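Local coordinates for protein chitin elicitor receptor kinase 1 (PDB 4EBY) that probably senses chitin oligomers through its LysM-containing ectodomain and, on chitin-induced dimerization, activates plant immune signalling, at residues Tyr12-Glu15 with Asn16-Leu20; Asn99-Met103 with Glu104-Ala108; Tyr146-Arg149 with Pro150-Leu154. One frame throughout, in Å; residues are numbered along the deposited sequence.

Interaction 1 of 3, residues Tyr12-Glu15 with Asn16-Leu20. With NAG (2-acetamido-2-deoxy-beta-D-glucopyranose), chain F; NAG (2-acetamido-2-deoxy-beta-D-glucopyranose), chain C.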
loop_
_atom_site.group_PDB
_atom_site.type_symbol
_atom_site.label_atom_id
_atom_site.label_comp_id
_atom_site.label_asym_id
_atom_site.label_seq_id
_atom_site.Cartn_x
_atom_site.Cartn_y
_atom_site.Cartn_z
ATOM N N TYR A 12 -5.124 -2.203 0.384
ATOM C CA TYR A 12 -5.074 -3.661 0.426
ATOM C C TYR A 12 -6.435 -4.251 0.044
ATOM O O TYR A 12 -7.385 -4.197 0.821
ATOM C CB TYR A 12 -4.677 -4.081 1.852
ATOM C CG TYR A 12 -4.244 -5.517 2.022
ATOM C CD1 TYR A 12 -2.935 -5.826 2.373
ATOM C CD2 TYR A 12 -5.148 -6.561 1.841
ATOM C CE1 TYR A 12 -2.538 -7.167 2.557
ATOM C CE2 TYR A 12 -4.758 -7.876 1.996
ATOM C CZ TYR A 12 -3.459 -8.171 2.343
ATOM O OH TYR A 12 -3.111 -9.500 2.519
ATOM N N TYR A 13 -6.521 -4.851 -1.140
ATOM C CA TYR A 13 -7.771 -5.426 -1.625
ATOM C C TYR A 13 -8.059 -6.774 -0.958
ATOM O O TYR A 13 -7.146 -7.584 -0.774
ATOM C CB TYR A 13 -7.696 -5.598 -3.142
ATOM C CG TYR A 13 -8.927 -6.226 -3.737
ATOM C CD1 TYR A 13 -10.047 -5.460 -4.016
ATOM C CD2 TYR A 13 -8.970 -7.590 -4.019
ATOM C CE1 TYR A 13 -11.199 -6.031 -4.552
ATOM C CE2 TYR A 13 -10.117 -8.171 -4.570
ATOM C CZ TYR A 13 -11.223 -7.382 -4.832
ATOM O OH TYR A 13 -12.363 -7.952 -5.383
ATOM N N LEU A 14 -9.324 -6.999 -0.603
ATOM C CA LEU A 14 -9.700 -8.182 0.159
ATOM C C LEU A 14 -10.261 -9.303 -0.709
ATOM O O LEU A 14 -11.308 -9.148 -1.352
ATOM C CB LEU A 14 -10.747 -7.789 1.203
ATOM C CG LEU A 14 -10.289 -6.773 2.246
ATOM C CD1 LEU A 14 -11.464 -6.505 3.212
ATOM C CD2 LEU A 14 -9.103 -7.320 3.015
ATOM N N GLU A 15 -9.559 -10.435 -0.734
ATOM C CA GLU A 15 -10.122 -11.635 -1.318
ATOM C C GLU A 15 -9.588 -12.895 -0.629
ATOM O O GLU A 15 -8.567 -12.860 0.054
ATOM C CB GLU A 15 -9.889 -11.685 -2.819
ATOM C CG GLU A 15 -8.457 -11.869 -3.176
ATOM C CD GLU A 15 -8.206 -11.813 -4.689
ATOM O OE1 GLU A 15 -7.024 -11.704 -5.056
ATOM O OE2 GLU A 15 -9.168 -11.896 -5.500
ATOM N N ASN A 16 -10.311 -13.992 -0.815
ATOM C CA ASN A 16 -9.927 -15.303 -0.306
ATOM C C ASN A 16 -9.821 -15.323 1.207
ATOM O O ASN A 16 -9.108 -16.153 1.762
ATOM C CB ASN A 16 -8.593 -15.793 -0.906
ATOM C CG ASN A 16 -8.729 -16.296 -2.333
ATOM O OD1 ASN A 16 -9.826 -16.390 -2.873
ATOM N ND2 ASN A 16 -7.581 -16.607 -2.951
ATOM N N GLY A 17 -10.514 -14.401 1.873
ATOM C CA GLY A 17 -10.748 -14.566 3.302
ATOM C C GLY A 17 -9.941 -13.719 4.279
ATOM O O GLY A 17 -10.130 -13.836 5.499
ATOM N N THR A 18 -9.053 -12.877 3.756
ATOM C CA THR A 18 -8.155 -12.047 4.552
ATOM C C THR A 18 -8.854 -11.344 5.699
ATOM O O THR A 18 -9.896 -10.726 5.497
ATOM C CB THR A 18 -7.594 -10.942 3.658
ATOM O OG1 THR A 18 -6.944 -11.559 2.543
ATOM C CG2 THR A 18 -6.611 -10.072 4.424
ATOM N N THR A 19 -8.284 -11.450 6.900
ATOM C CA THR A 19 -8.801 -10.719 8.065
ATOM C C THR A 19 -7.991 -9.449 8.371
ATOM O O THR A 19 -6.871 -9.253 7.874
ATOM C CB THR A 19 -8.733 -11.571 9.320
ATOM O OG1 THR A 19 -7.369 -11.929 9.561
ATOM C CG2 THR A 19 -9.591 -12.831 9.175
ATOM N N LEU A 20 -8.535 -8.581 9.221
ATOM C CA LEU A 20 -7.812 -7.354 9.547
ATOM C C LEU A 20 -6.519 -7.679 10.316
ATOM O O LEU A 20 -5.491 -7.016 10.153
ATOM C CB LEU A 20 -8.699 -6.421 10.365
ATOM C CG LEU A 20 -8.110 -5.027 10.552
ATOM C CD1 LEU A 20 -7.986 -4.346 9.198
ATOM C CD2 LEU A 20 -9.013 -4.226 11.517
HETATM C C1 NAG F . -7.710 -17.078 -4.314
HETATM C C2 NAG F . -6.368 -16.663 -4.936
HETATM C C3 NAG F . -6.217 -17.174 -6.362
HETATM C C4 NAG F . -6.541 -18.657 -6.429
HETATM C C5 NAG F . -7.830 -18.994 -5.678
HETATM C C6 NAG F . -8.050 -20.502 -5.636
HETATM C C7 NAG F . -5.098 -14.704 -4.349
HETATM C C8 NAG F . -5.129 -13.248 -3.963
HETATM N N2 NAG F . -6.186 -15.225 -4.916
HETATM O O3 NAG F . -4.887 -16.947 -6.814
HETATM O O4 NAG F . -6.690 -19.035 -7.780
HETATM O O5 NAG F . -7.784 -18.484 -4.357
HETATM O O6 NAG F . -6.940 -21.121 -5.019
HETATM O O7 NAG F . -4.088 -15.373 -4.133
HETATM C C1 NAG C . -2.723 -9.481 -7.540
HETATM C C2 NAG C . -4.179 -9.745 -7.132
HETATM C C3 NAG C . -4.664 -11.088 -7.690
HETATM C C4 NAG C . -4.331 -11.264 -9.168
HETATM C C5 NAG C . -2.893 -10.841 -9.455
HETATM C C6 NAG C . -2.566 -10.872 -10.946
HETATM C C7 NAG C . -5.180 -9.068 -4.996
HETATM C C8 NAG C . -5.275 -9.297 -3.503
HETATM N N2 NAG C . -4.279 -9.773 -5.689
HETATM O O3 NAG C . -6.059 -11.251 -7.488
HETATM O O4 NAG C . -4.482 -12.629 -9.511
HETATM O O5 NAG C . -2.664 -9.533 -8.963
HETATM O O6 NAG C . -3.417 -9.963 -11.617
HETATM O O7 NAG C . -5.919 -8.241 -5.530
HETATM O O HOH W 1 -4.109 -12.169 2.711
HETATM O O HOH W 2 -6.884 -10.112 0.188
#
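Thr18 folds back against Tyr12 and Leu14 across a type I' beta turn running from Glu15 to Thr18, the connection between strand 8-13 and helix 20-26 in the ectodomain of this LysM receptor. Followed outward, Thr18 CB first meets the tip of Leu14, 4.0 Å from Leu14 CD2, the two side chains crossing at about a right angle. The methyl, Thr18 CG2, placed anti to the backbone N, reaches Tyr12 CE2 at 3.8 Å, approaching the ring obliquely. Ile23 of helix 20-26 touches all three side chains and extends this apolar patch. The other branch, OG1, is gripped by two waters. One sits 2.8 Å from Thr18 OG1, donates to Tyr13 O and accepts from Glu15 N, so it ties the end of the strand to the end of the turn. The second, 2.9 Å from Thr18 OG1, donates to Tyr12 OH, whose hydroxyl is also hydrogen-bonded to Asn96 O. Asn16 and Gly17 both have positive phi, as this turn requires, with Gly17 at 105°. Glu15 runs extended beyond CG toward the sugars, and its OE1 lies near O3 of the chain C NAG, though crowding in the model leaves the position of that oxygen doubtful. Asn16 carries an N-linked glycan at the turn: its ND2 is joined covalently to C1 of the chain F NAG at 1.4 Å.

Interaction 2 of 3, residues Asn99-Met103 with Glu104-Ala108. With NAG (2-acetamido-2-deoxy-beta-D-glucopyranose), chain C; NAG (2-acetamido-2-deoxy-beta-D-glucopyranose), chain D.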
loop_
_atom_site.group_PDB
_atom_site.type_symbol
_atom_site.label_atom_id
_atom_site.label_comp_id
_atom_site.label_asym_id
_atom_site.label_seq_id
_atom_site.Cartn_x
_atom_site.Cartn_y
_atom_site.Cartn_z
ATOM N N ASN A 99 -0.497 -7.405 -4.036
ATOM C CA ASN A 99 0.149 -6.638 -5.115
ATOM C C ASN A 99 0.747 -5.294 -4.738
ATOM O O ASN A 99 1.046 -4.467 -5.626
ATOM C CB ASN A 99 -0.773 -6.531 -6.326
ATOM C CG ASN A 99 -1.113 -7.888 -6.886
ATOM O OD1 ASN A 99 -0.218 -8.715 -7.111
ATOM N ND2 ASN A 99 -2.416 -8.142 -7.075
ATOM N N LEU A 100 0.967 -5.084 -3.438
ATOM C CA LEU A 100 1.669 -3.890 -2.979
ATOM C C LEU A 100 3.165 -4.036 -3.194
ATOM O O LEU A 100 3.898 -3.053 -3.165
ATOM C CB LEU A 100 1.381 -3.624 -1.500
ATOM C CG LEU A 100 -0.055 -3.206 -1.178
ATOM C CD1 LEU A 100 -0.330 -3.471 0.289
ATOM C CD2 LEU A 100 -0.260 -1.713 -1.530
ATOM N N THR A 101 3.607 -5.279 -3.382
ATOM C CA THR A 101 4.989 -5.565 -3.780
ATOM C C THR A 101 4.974 -6.510 -4.982
ATOM O O THR A 101 3.901 -6.912 -5.435
ATOM C CB THR A 101 5.807 -6.138 -2.591
ATOM O OG1 THR A 101 7.212 -6.051 -2.878
ATOM C CG2 THR A 101 5.412 -7.605 -2.304
ATOM N N THR A 102 6.152 -6.831 -5.532
ATOM C CA THR A 102 6.223 -7.750 -6.670
ATOM C C THR A 102 7.126 -8.927 -6.351
ATOM O O THR A 102 8.010 -8.832 -5.498
ATOM C CB THR A 102 6.771 -7.070 -7.937
ATOM O OG1 THR A 102 8.135 -6.680 -7.729
ATOM C CG2 THR A 102 5.932 -5.849 -8.292
ATOM N N MET A 103 6.917 -10.025 -7.063
ATOM C CA MET A 103 7.737 -11.201 -6.833
ATOM C C MET A 103 9.177 -10.916 -7.217
ATOM O O MET A 103 10.096 -11.388 -6.557
ATOM C CB MET A 103 7.198 -12.413 -7.588
ATOM C CG MET A 103 7.051 -12.214 -9.063
ATOM S SD MET A 103 6.364 -13.713 -9.779
ATOM C CE MET A 103 7.698 -14.838 -9.397
ATOM N N GLU A 104 9.380 -10.127 -8.267
ATOM C CA GLU A 104 10.741 -9.810 -8.682
ATOM C C GLU A 104 11.474 -9.009 -7.608
ATOM O O GLU A 104 12.670 -9.238 -7.351
ATOM C CB GLU A 104 10.733 -9.041 -10.015
ATOM C CG GLU A 104 10.220 -9.853 -11.198
ATOM C CD GLU A 104 8.690 -9.944 -11.301
ATOM O OE1 GLU A 104 7.945 -9.327 -10.498
ATOM O OE2 GLU A 104 8.228 -10.659 -12.216
ATOM N N SER A 105 10.766 -8.068 -6.988
ATOM C CA SER A 105 11.360 -7.255 -5.931
ATOM C C SER A 105 11.747 -8.135 -4.743
ATOM O O SER A 105 12.856 -8.027 -4.204
ATOM C CB SER A 105 10.406 -6.137 -5.497
ATOM O OG SER A 105 10.931 -5.403 -4.397
ATOM N N LEU A 106 10.828 -9.009 -4.353
ATOM C CA LEU A 106 11.108 -9.925 -3.240
ATOM C C LEU A 106 12.313 -10.802 -3.519
ATOM O O LEU A 106 13.180 -10.967 -2.659
ATOM C CB LEU A 106 9.903 -10.815 -2.951
ATOM C CG LEU A 106 8.707 -10.161 -2.294
ATOM C CD1 LEU A 106 7.520 -11.127 -2.293
ATOM C CD2 LEU A 106 9.060 -9.728 -0.848
ATOM N N GLN A 107 12.377 -11.374 -4.721
ATOM C CA GLN A 107 13.466 -12.298 -5.027
ATOM C C GLN A 107 14.813 -11.564 -5.054
ATOM O O GLN A 107 15.826 -12.100 -4.625
ATOM C CB GLN A 107 13.185 -13.030 -6.341
ATOM C CG GLN A 107 14.242 -14.088 -6.693
ATOM C CD GLN A 107 13.788 -15.028 -7.811
ATOM O OE1 GLN A 107 12.597 -15.332 -7.949
ATOM N NE2 GLN A 107 14.741 -15.486 -8.621
ATOM N N ALA A 108 14.828 -10.324 -5.529
ATOM C CA ALA A 108 16.084 -9.587 -5.621
ATOM C C ALA A 108 16.684 -9.213 -4.264
ATOM O O ALA A 108 17.907 -9.158 -4.109
ATOM C CB ALA A 108 15.907 -8.331 -6.507
HETATM C C1 NAG C . -2.723 -9.481 -7.540
HETATM C C2 NAG C . -4.179 -9.745 -7.132
HETATM C C3 NAG C . -4.664 -11.088 -7.690
HETATM C C4 NAG C . -4.331 -11.264 -9.168
HETATM C C5 NAG C . -2.893 -10.841 -9.455
HETATM C C6 NAG C . -2.566 -10.872 -10.946
HETATM C C7 NAG C . -5.180 -9.068 -4.996
HETATM C C8 NAG C . -5.275 -9.297 -3.503
HETATM N N2 NAG C . -4.279 -9.773 -5.689
HETATM O O3 NAG C . -6.059 -11.251 -7.488
HETATM O O4 NAG C . -4.482 -12.629 -9.511
HETATM O O5 NAG C . -2.664 -9.533 -8.963
HETATM O O6 NAG C . -3.417 -9.963 -11.617
HETATM O O7 NAG C . -5.919 -8.241 -5.530
HETATM C C1 NAG D . 9.923 0.686 -6.155
HETATM C C2 NAG D . 9.722 -0.559 -7.025
HETATM C C3 NAG D . 11.023 -1.015 -7.681
HETATM C C4 NAG D . 11.783 0.139 -8.298
HETATM C C5 NAG D . 11.828 1.339 -7.355
HETATM C C6 NAG D . 12.501 2.545 -7.999
HETATM C C7 NAG D . 8.065 -2.124 -6.146
HETATM C C8 NAG D . 7.849 -3.327 -5.231
HETATM N N2 NAG D . 9.296 -1.672 -6.197
HETATM O O3 NAG D . 10.771 -2.002 -8.665
HETATM O O4 NAG D . 13.100 -0.311 -8.565
HETATM O O5 NAG D . 10.518 1.692 -6.954
HETATM O O6 NAG D . 11.821 2.947 -9.167
HETATM O O7 NAG D . 7.139 -1.596 -6.762
HETATM O O HOH W 3 9.840 -6.705 -2.103
#
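Thr102 caps the start of helix 103-109: its OG1 accepts from Ser105 N at 3.1 Å, with an N-H...O angle of 153°. With chi1 at 65°, OG1 stands between the backbone N and the carbonyl carbon, which brings it over the first turn and within 3.2 Å of Ser105 CB. The first helical backbone bonds follow, Leu106 N to Thr102 O at 3.0 Å and Gln107 N to Met103 O at 2.9 Å. Next to the cap, a water donates to Thr101 OG1 and also bonds to Ser105 OG, spanning two hydroxyls that are too far apart to meet directly; Thr101 OG1 is held as well by Leu126 O of strand 122-128. The acetyl methyl C8 of the chain D NAG rests 3.7 Å from Thr101 OG1 and 3.8 Å from Ser105 OG. Further out, Glu104 bends at chi2, and its OE1 curls back to 3.3 Å from Met103 CG, beside Thr102 CB. On the buried side, the Thr101 and Leu106 side chains cross at about a right angle, with Thr101 CG2 4.1 Å from Leu106 CD1, where Val125 backs both residues. Asn99, farther up the loop, carries the chain C NAG on ND2. The whole is a threonine N-cap on a helix of a LysM domain, and Thr101, Thr102 and Ser105 belong to the pocket around a bound glycan.

Interaction 3 of 3, residues Tyr146-Arg149 with Pro150-Leu154. With NAG (2-acetamido-2-deoxy-beta-D-glucopyranose), chain C.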
loop_
_atom_site.group_PDB
_atom_site.type_symbol
_atom_site.label_atom_id
_atom_site.label_comp_id
_atom_site.label_asym_id
_atom_site.label_seq_id
_atom_site.Cartn_x
_atom_site.Cartn_y
_atom_site.Cartn_z
ATOM N N TYR A 146 -1.617 2.342 -4.568
ATOM C CA TYR A 146 -2.866 1.723 -4.983
ATOM C C TYR A 146 -2.616 0.721 -6.098
ATOM O O TYR A 146 -2.373 1.096 -7.235
ATOM C CB TYR A 146 -3.827 2.842 -5.452
ATOM C CG TYR A 146 -5.230 2.395 -5.805
ATOM C CD1 TYR A 146 -6.280 2.595 -4.923
ATOM C CD2 TYR A 146 -5.511 1.819 -7.043
ATOM C CE1 TYR A 146 -7.574 2.220 -5.241
ATOM C CE2 TYR A 146 -6.814 1.430 -7.369
ATOM C CZ TYR A 146 -7.833 1.636 -6.453
ATOM O OH TYR A 146 -9.133 1.278 -6.741
ATOM N N PRO A 147 -2.627 -0.580 -5.782
ATOM C CA PRO A 147 -2.461 -1.565 -6.860
ATOM C C PRO A 147 -3.732 -1.649 -7.720
ATOM O O PRO A 147 -4.843 -1.839 -7.204
ATOM C CB PRO A 147 -2.215 -2.885 -6.092
ATOM C CG PRO A 147 -1.772 -2.438 -4.700
ATOM C CD PRO A 147 -2.602 -1.205 -4.444
ATOM N N LEU A 148 -3.552 -1.483 -9.029
ATOM C CA LEU A 148 -4.662 -1.491 -9.983
ATOM C C LEU A 148 -5.255 -2.877 -10.159
ATOM O O LEU A 148 -4.529 -3.874 -10.202
ATOM C CB LEU A 148 -4.190 -0.983 -11.346
ATOM C CG LEU A 148 -3.826 0.500 -11.438
ATOM C CD1 LEU A 148 -3.245 0.815 -12.825
ATOM C CD2 LEU A 148 -5.039 1.392 -11.140
ATOM N N ARG A 149 -6.580 -2.919 -10.270
ATOM C CA ARG A 149 -7.301 -4.154 -10.581
ATOM C C ARG A 149 -8.104 -3.974 -11.857
ATOM O O ARG A 149 -8.340 -2.847 -12.289
ATOM C CB ARG A 149 -8.216 -4.530 -9.427
ATOM C CG ARG A 149 -7.425 -5.047 -8.226
ATOM C CD ARG A 149 -8.328 -5.493 -7.087
ATOM N NE ARG A 149 -9.360 -6.373 -7.607
ATOM C CZ ARG A 149 -9.203 -7.674 -7.801
ATOM N NH1 ARG A 149 -8.068 -8.272 -7.463
ATOM N NH2 ARG A 149 -10.196 -8.381 -8.324
ATOM N N PRO A 150 -8.522 -5.090 -12.472
ATOM C CA PRO A 150 -9.199 -5.008 -13.773
ATOM C C PRO A 150 -10.450 -4.131 -13.758
ATOM O O PRO A 150 -10.797 -3.556 -14.798
ATOM C CB PRO A 150 -9.550 -6.471 -14.067
ATOM C CG PRO A 150 -8.470 -7.238 -13.384
ATOM C CD PRO A 150 -8.238 -6.487 -12.092
ATOM N N GLU A 151 -11.102 -4.003 -12.608
ATOM C CA GLU A 151 -12.316 -3.212 -12.523
ATOM C C GLU A 151 -12.052 -1.708 -12.395
ATOM O O GLU A 151 -12.967 -0.905 -12.559
ATOM C CB GLU A 151 -13.225 -3.708 -11.387
ATOM C CG GLU A 151 -12.672 -3.516 -9.980
ATOM C CD GLU A 151 -11.834 -4.685 -9.488
ATOM O OE1 GLU A 151 -11.443 -5.557 -10.297
ATOM O OE2 GLU A 151 -11.564 -4.725 -8.272
ATOM N N ASP A 152 -10.805 -1.329 -12.120
ATOM C CA ASP A 152 -10.460 0.094 -11.996
ATOM C C ASP A 152 -10.294 0.795 -13.333
ATOM O O ASP A 152 -9.893 0.184 -14.313
ATOM C CB ASP A 152 -9.140 0.260 -11.245
ATOM C CG ASP A 152 -9.231 -0.151 -9.796
ATOM O OD1 ASP A 152 -10.177 0.276 -9.106
ATOM O OD2 ASP A 152 -8.339 -0.898 -9.344
ATOM N N SER A 153 -10.578 2.098 -13.345
ATOM C CA SER A 153 -10.270 2.955 -14.481
ATOM C C SER A 153 -9.889 4.342 -13.964
ATOM O O SER A 153 -10.063 4.642 -12.776
ATOM C CB SER A 153 -11.463 3.047 -15.441
ATOM O OG SER A 153 -12.590 3.589 -14.783
ATOM N N LEU A 154 -9.370 5.193 -14.850
ATOM C CA LEU A 154 -9.047 6.544 -14.429
ATOM C C LEU A 154 -10.299 7.248 -13.908
ATOM O O LEU A 154 -10.282 7.849 -12.839
ATOM C CB LEU A 154 -8.425 7.341 -15.573
ATOM C CG LEU A 154 -8.052 8.777 -15.205
ATOM C CD1 LEU A 154 -7.018 8.794 -14.074
ATOM C CD2 LEU A 154 -7.536 9.494 -16.433
HETATM C C1 NAG C . -2.723 -9.481 -7.540
HETATM C C2 NAG C . -4.179 -9.745 -7.132
HETATM C C3 NAG C . -4.664 -11.088 -7.690
HETATM C C4 NAG C . -4.331 -11.264 -9.168
HETATM C C5 NAG C . -2.893 -10.841 -9.455
HETATM C C6 NAG C . -2.566 -10.872 -10.946
HETATM C C7 NAG C . -5.180 -9.068 -4.996
HETATM C C8 NAG C . -5.275 -9.297 -3.503
HETATM N N2 NAG C . -4.279 -9.773 -5.689
HETATM O O3 NAG C . -6.059 -11.251 -7.488
HETATM O O4 NAG C . -4.482 -12.629 -9.511
HETATM O O5 NAG C . -2.664 -9.533 -8.963
HETATM O O6 NAG C . -3.417 -9.963 -11.617
HETATM O O7 NAG C . -5.919 -8.241 -5.530
#
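Asp152 reaches back over a type I beta turn, Arg149 to Asp152, and holds both Tyr146 and the backbone of Arg149. This turn links strand 143-147 to helix 154-161, the first beta-alpha connection of a LysM domain. The two carboxylate oxygens divide the work. Asp152 OD1 accepts from Tyr146 OH at 2.8 Å, met from above the carboxylate plane, while Asp152 OD2 takes Arg149 N at 2.8 Å on its anti side. Tyr146 and Asp152 come from opposite directions, the carboxylate lying at the ring edge with the two planes 58° apart. The turn itself is closed by Asp152 N to Arg149 O, 2.9 Å. Arg60 supplies the positive partner, salt-bridged to Asp152 OD2 and in cation-pi contact with Tyr146; this would be expected to favour the ionised carboxylate. Ile157 of helix 154-161 packs on Tyr146, Leu148 and Asp152.

On the outer side of the turn, Glu151 bends at chi2 to meet Arg149 in a salt bridge. Arg149 NE meets Glu151 OE2 on its syn side, 2.8 Å away, 18° out of the carboxylate plane and nearly in the guanidinium plane. This fixes one edge of a group that also makes a cation-pi contact with Tyr13 of strand 8-13. A kink at chi3 turns the guanidinium so that another N-H faces the glycan: Arg149 NH1 donates to the acetyl oxygen O7 of the chain C NAG at 2.9 Å, a bent bond of 131°.

How the interactions relate
All three interactions are local contacts leading into helices, with centres about 17 to 19 Å apart. Each pairs buried residues (Tyr12 and Leu14; Thr101 and Leu106; Leu148 and Asp152) with exposed ones (Asn16 and Gly17; Glu104 and Gln107; Pro150 and Glu151). Interactions 1 and 3 leave neighbouring strands of one sheet, 8-13 and 143-147, through turns of different type; interaction 2 is the first turn of helix 103-109. Waters and methyl packing serve 12-20, a helix cap 99-108, charged carboxylate bonds 146-154. Leu100 of interaction 2 packs on both Tyr12 and Pro147. At the surface, the chain C NAG on Asn99 of interaction 2 meets Glu15 of interaction 1 and Arg149 of interaction 3.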